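Local coordinates for protein tyrocidine synthase 2 (Brevibacillus parabrevis, PDB 6TA8) that is a condensation-family domain of a nonribosomal peptide synthetase, built from two lobes that each pair a mixed beta sheet with helices, at residues Q132-I137 with L405-L410; A288-A293 with L331-A336. All blocks are in the same frame, centred on the assembly; numbering follows the deposited sequence.

Interaction 1: Q132-I137 with L405-L410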
loop_
_atom_site.group_PDB
_atom_site.type_symbol
_atom_site.label_atom_id
_atom_site.label_comp_id
_atom_site.label_asym_id
_atom_site.label_seq_id
_atom_site.Cartn_x
_atom_site.Cartn_y
_atom_site.Cartn_z
ATOM N N GLN A 132 -10.457 14.692 -12.195
ATOM C CA GLN A 132 -10.836 15.923 -11.507
ATOM C C GLN A 132 -11.263 15.644 -10.072
ATOM O O GLN A 132 -10.988 16.442 -9.169
ATOM C CB GLN A 132 -11.955 16.630 -12.273
ATOM C CG GLN A 132 -11.627 16.902 -13.729
ATOM C CD GLN A 132 -12.771 17.565 -14.469
ATOM O OE1 GLN A 132 -13.662 18.156 -13.858
ATOM N NE2 GLN A 132 -12.752 17.468 -15.792
ATOM N N ILE A 133 -11.938 14.515 -9.843
ATOM C CA ILE A 133 -12.332 14.149 -8.488
ATOM C C ILE A 133 -11.123 13.690 -7.683
ATOM O O ILE A 133 -11.066 13.890 -6.462
ATOM C CB ILE A 133 -13.438 13.077 -8.539
ATOM C CG1 ILE A 133 -14.665 13.629 -9.271
ATOM C CG2 ILE A 133 -13.818 12.612 -7.140
ATOM C CD1 ILE A 133 -15.707 12.589 -9.601
ATOM N N GLN A 134 -10.130 13.092 -8.346
ATOM C CA GLN A 134 -8.928 12.650 -7.646
ATOM C C GLN A 134 -8.117 13.824 -7.112
ATOM O O GLN A 134 -7.415 13.680 -6.103
ATOM C CB GLN A 134 -8.061 11.800 -8.574
ATOM C CG GLN A 134 -8.678 10.478 -8.978
ATOM C CD GLN A 134 -8.373 9.369 -7.996
ATOM O OE1 GLN A 134 -7.642 9.565 -7.027
ATOM N NE2 GLN A 134 -8.930 8.191 -8.247
ATOM N N SER A 135 -8.194 14.981 -7.766
ATOM C CA SER A 135 -7.359 16.126 -7.435
ATOM C C SER A 135 -8.096 17.191 -6.633
ATOM O O SER A 135 -7.571 18.296 -6.465
ATOM C CB SER A 135 -6.789 16.745 -8.713
ATOM O OG SER A 135 -7.815 17.321 -9.503
ATOM N N SER A 136 -9.290 16.888 -6.131
ATOM C CA SER A 136 -10.118 17.858 -5.425
ATOM C C SER A 136 -10.339 17.448 -3.972
ATOM O O SER A 136 -11.419 17.642 -3.412
ATOM C CB SER A 136 -11.455 18.048 -6.136
ATOM O OG SER A 136 -12.175 16.829 -6.207
ATOM N N ILE A 137 -9.315 16.883 -3.342
ATOM C CA ILE A 137 -9.394 16.480 -1.942
ATOM C C ILE A 137 -8.876 17.618 -1.073
ATOM O O ILE A 137 -7.755 18.103 -1.268
ATOM C CB ILE A 137 -8.601 15.187 -1.693
ATOM C CG1 ILE A 137 -9.348 13.986 -2.276
ATOM C CG2 ILE A 137 -8.348 14.988 -0.203
ATOM C CD1 ILE A 137 -8.748 12.649 -1.890
ATOM N N LEU A 405 -12.640 -0.207 -15.870
ATOM C CA LEU A 405 -12.125 1.136 -16.075
ATOM C C LEU A 405 -11.052 1.472 -15.045
ATOM O O LEU A 405 -10.962 0.864 -13.974
ATOM C CB LEU A 405 -13.254 2.162 -15.999
ATOM C CG LEU A 405 -14.462 1.910 -16.899
ATOM C CD1 LEU A 405 -15.452 3.056 -16.788
ATOM C CD2 LEU A 405 -14.021 1.712 -18.341
ATOM N N GLY A 406 -10.231 2.465 -15.385
ATOM C CA GLY A 406 -9.213 2.936 -14.475
ATOM C C GLY A 406 -9.767 3.886 -13.431
ATOM O O GLY A 406 -10.908 4.340 -13.494
ATOM N N THR A 407 -8.925 4.187 -12.445
ATOM C CA THR A 407 -9.293 5.076 -11.353
ATOM C C THR A 407 -8.866 6.518 -11.585
ATOM O O THR A 407 -9.233 7.390 -10.789
ATOM C CB THR A 407 -8.677 4.582 -10.038
ATOM O OG1 THR A 407 -7.258 4.779 -10.073
ATOM C CG2 THR A 407 -8.970 3.104 -9.836
ATOM N N GLY A 408 -8.114 6.793 -12.645
ATOM C CA GLY A 408 -7.534 8.101 -12.852
ATOM C C GLY A 408 -6.187 8.242 -12.166
ATOM O O GLY A 408 -5.753 7.395 -11.381
ATOM N N GLN A 409 -5.514 9.347 -12.475
ATOM C CA GLN A 409 -4.190 9.602 -11.917
ATOM C C GLN A 409 -4.278 9.771 -10.405
ATOM O O GLN A 409 -4.960 10.673 -9.908
ATOM C CB GLN A 409 -3.579 10.840 -12.572
ATOM C CG GLN A 409 -2.231 11.264 -12.008
ATOM C CD GLN A 409 -1.137 10.229 -12.212
ATOM O OE1 GLN A 409 -1.077 9.222 -11.505
ATOM N NE2 GLN A 409 -0.259 10.481 -13.175
ATOM N N LEU A 410 -3.583 8.895 -9.673
ATOM C CA LEU A 410 -3.715 8.857 -8.221
ATOM C C LEU A 410 -2.887 9.931 -7.529
ATOM O O LEU A 410 -3.302 10.447 -6.485
ATOM C CB LEU A 410 -3.321 7.475 -7.696
ATOM C CG LEU A 410 -4.291 6.335 -8.008
ATOM C CD1 LEU A 410 -3.652 4.987 -7.713
ATOM C CD2 LEU A 410 -5.582 6.500 -7.222
#

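Interaction 2: A288-A293 with L331-A336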
loop_
_atom_site.group_PDB
_atom_site.type_symbol
_atom_site.label_atom_id
_atom_site.label_comp_id
_atom_site.label_asym_id
_atom_site.label_seq_id
_atom_site.Cartn_x
_atom_site.Cartn_y
_atom_site.Cartn_z
ATOM N N ALA A 288 16.955 -11.294 -10.391
ATOM C CA ALA A 288 16.608 -10.456 -11.533
ATOM C C ALA A 288 17.518 -9.236 -11.612
ATOM O O ALA A 288 18.056 -8.920 -12.679
ATOM C CB ALA A 288 15.142 -10.032 -11.447
ATOM N N VAL A 289 17.707 -8.543 -10.485
ATOM C CA VAL A 289 18.602 -7.390 -10.456
ATOM C C VAL A 289 20.033 -7.810 -10.764
ATOM O O VAL A 289 20.804 -7.041 -11.351
ATOM C CB VAL A 289 18.501 -6.674 -9.092
ATOM C CG1 VAL A 289 19.384 -5.435 -9.064
ATOM C CG2 VAL A 289 17.055 -6.307 -8.791
ATOM N N LYS A 290 20.411 -9.034 -10.386
ATOM C CA LYS A 290 21.756 -9.519 -10.680
ATOM C C LYS A 290 21.961 -9.701 -12.179
ATOM O O LYS A 290 22.978 -9.272 -12.734
ATOM C CB LYS A 290 22.015 -10.830 -9.935
ATOM C CG LYS A 290 23.367 -11.454 -10.236
ATOM C CD LYS A 290 23.566 -12.745 -9.460
ATOM C CE LYS A 290 24.892 -13.400 -9.811
ATOM N NZ LYS A 290 26.048 -12.511 -9.511
ATOM N N ASP A 291 21.002 -10.337 -12.854
ATOM C CA ASP A 291 21.103 -10.514 -14.298
ATOM C C ASP A 291 20.859 -9.224 -15.068
ATOM O O ASP A 291 21.149 -9.177 -16.268
ATOM C CB ASP A 291 20.114 -11.581 -14.768
ATOM C CG ASP A 291 20.659 -12.985 -14.619
ATOM O OD1 ASP A 291 21.748 -13.261 -15.164
ATOM O OD2 ASP A 291 20.000 -13.811 -13.955
ATOM N N TRP A 292 20.344 -8.186 -14.413
ATOM C CA TRP A 292 19.976 -6.938 -15.072
ATOM C C TRP A 292 20.970 -5.816 -14.802
ATOM O O TRP A 292 21.434 -5.161 -15.740
ATOM C CB TRP A 292 18.568 -6.520 -14.627
ATOM C CG TRP A 292 18.105 -5.215 -15.185
ATOM C CD1 TRP A 292 17.733 -4.955 -16.470
ATOM C CD2 TRP A 292 17.950 -3.989 -14.467
ATOM N NE1 TRP A 292 17.360 -3.640 -16.599
ATOM C CE2 TRP A 292 17.484 -3.025 -15.383
ATOM C CE3 TRP A 292 18.161 -3.614 -13.142
ATOM C CZ2 TRP A 292 17.229 -1.711 -15.014
ATOM C CZ3 TRP A 292 17.902 -2.322 -12.779
ATOM C CH2 TRP A 292 17.444 -1.378 -13.710
ATOM N N ALA A 293 21.312 -5.582 -13.537
ATOM C CA ALA A 293 22.253 -4.535 -13.168
ATOM C C ALA A 293 23.655 -5.063 -12.895
ATOM O O ALA A 293 24.561 -4.264 -12.642
ATOM C CB ALA A 293 21.740 -3.771 -11.943
ATOM N N LEU A 331 19.301 -8.046 0.208
ATOM C CA LEU A 331 19.368 -9.293 -0.537
ATOM C C LEU A 331 20.811 -9.606 -0.911
ATOM O O LEU A 331 21.613 -8.706 -1.178
ATOM C CB LEU A 331 18.505 -9.218 -1.796
ATOM C CG LEU A 331 17.037 -8.847 -1.582
ATOM C CD1 LEU A 331 16.313 -8.732 -2.915
ATOM C CD2 LEU A 331 16.357 -9.866 -0.683
ATOM N N ASP A 332 21.137 -10.897 -0.927
ATOM C CA ASP A 332 22.490 -11.366 -1.201
ATOM C C ASP A 332 22.466 -12.262 -2.430
ATOM O O ASP A 332 21.795 -13.301 -2.433
ATOM C CB ASP A 332 23.066 -12.117 0.001
ATOM C CG ASP A 332 24.584 -12.140 0.004
ATOM O OD1 ASP A 332 25.196 -11.465 -0.851
ATOM O OD2 ASP A 332 25.167 -12.835 0.862
ATOM N N MET A 333 23.197 -11.860 -3.470
ATOM C CA MET A 333 23.330 -12.638 -4.695
ATOM C C MET A 333 24.726 -13.240 -4.830
ATOM O O MET A 333 25.212 -13.449 -5.943
ATOM C CB MET A 333 23.004 -11.776 -5.914
ATOM C CG MET A 333 21.526 -11.462 -6.081
ATOM S SD MET A 333 20.935 -10.201 -4.935
ATOM C CE MET A 333 21.551 -8.712 -5.713
ATOM N N GLU A 334 25.372 -13.530 -3.695
ATOM C CA GLU A 334 26.762 -13.979 -3.710
ATOM C C GLU A 334 26.941 -15.237 -4.550
ATOM O O GLU A 334 27.920 -15.359 -5.297
ATOM C CB GLU A 334 27.246 -14.215 -2.280
ATOM C CG GLU A 334 28.662 -14.758 -2.173
ATOM C CD GLU A 334 29.063 -15.057 -0.742
ATOM O OE1 GLU A 334 28.203 -14.930 0.156
ATOM O OE2 GLU A 334 30.236 -15.420 -0.513
ATOM N N LYS A 335 26.010 -16.183 -4.446
ATOM C CA LYS A 335 26.086 -17.437 -5.195
ATOM C C LYS A 335 24.680 -17.778 -5.683
ATOM O O LYS A 335 23.889 -18.377 -4.947
ATOM C CB LYS A 335 26.673 -18.555 -4.339
ATOM C CG LYS A 335 27.405 -19.628 -5.129
ATOM C CD LYS A 335 28.884 -19.300 -5.284
ATOM C CE LYS A 335 29.746 -20.166 -4.377
ATOM N NZ LYS A 335 31.200 -19.884 -4.547
ATOM N N ALA A 336 24.380 -17.402 -6.928
ATOM C CA ALA A 336 23.053 -17.572 -7.506
ATOM C C ALA A 336 22.860 -18.910 -8.206
ATOM O O ALA A 336 21.743 -19.206 -8.645
ATOM C CB ALA A 336 22.766 -16.443 -8.503
#

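Interaction 1: Q132-I137 with L405-L410
Gln134 carries this contact, with its whole side chain laid against the carbonyl oxygens of Thr407 and Gln409 and a methyl of Leu410. It is the last helical residue before Ser135 leaves the helix. Its CB starts against the carbonyl of Gln409, 3.6 Å from that O. CG lies beside the backbone N, anti to the carbonyl carbon (chi1 -66°), and passes 3.6 Å from Thr407 O. The chain then bends at chi2, and this turns the amide along the loop. At the tip the two amide atoms part. OE1 meets a methyl of Leu410, with CD2 at 3.7 Å. This is a van der Waals touch of a polar oxygen on a methyl, and OE1 has its hydrogen bond elsewhere. NE2 donates to Thr407 O at 2.7 Å. The bond is short but bent, with an N-H...O angle of 133°. The acceptor stands 30° out of the Gln134 amide plane, and the donor is likewise tilted from the carbonyl plane. Leu410 points its CB away from the helix, yet its end comes back towards the amide, and CD2 meets it obliquely. Thr407 adds only a CB to NE2 approach of 4.0 Å.

The helix end has a second hold on the loop, since Asp131 OD1 accepts from Gln409 N. Gln409 O in turn accepts from His54, and Leu410 shares backbone hydrogen bonding with Asn56. The contact thus joins the C-terminal end of helix 122-134 to the loop following strand 401-402, and the side chains of Gln134, Thr407 and Leu410 all rest on Ala58 of strand 56-63.

Interaction 2: A288-A293 with L331-A336
Lys290 lays its aliphatic chain over Met333 and Ala336. Of the residues here it has the most surface buried by the contact. Its chain runs straight out from the helix, with CG anti to the backbone N (chi1 177°) and the next two torsions also extended. CB lies 3.9 Å from Met333 CG. CD touches two partners, Met333 CB at 3.7 Å and Ala336 CB at 3.9 Å. The Lys290 and Met333 chains run alongside in opposite senses; the closest atoms of the two are carbons.

This packing joins the C-terminal end of helix 277-293 to the turn after strand 325-332. That strand is at the edge of the six-stranded mixed sheet and runs antiparallel to 297-304, the strand entered just after the helix. Met333 bends at chi2 and chi3, and its side chain also reaches Val298 of that neighbouring strand. Its backbone bonds with Asn296.

Ala336 brings only its methyl, which also lies 3.9 Å from Lys290 CE. The lysine chain bends at its last torsion, about CD-CE (chi4 60°), and NZ hydrogen-bonds to Asn296 OD1. Met333 O lies 3.8 Å from Lys290 NZ.

The two contacts belong to different halves of the condensation domain. Their centres are 38 Å apart, and their nearest atoms stay about 21 Å apart. They share no helix, strand or sheet. Interaction 1 lies by the sheet that holds strands 56-63, 145-152 and 155-163. Interaction 2 lies at the edge of the sheet that holds strands 297-304 and 325-332. Along the chain the order is 132-137, 288-293, 331-336, 405-410, so both segments of interaction 2 fall between those of interaction 1. The chain leaves the second sheet after strand 383-390, visits the first through 401-402, and returns at 421-428. Interaction 1 therefore holds a crossed-over piece of the later chain onto the first lobe, while interaction 2 lies within the second.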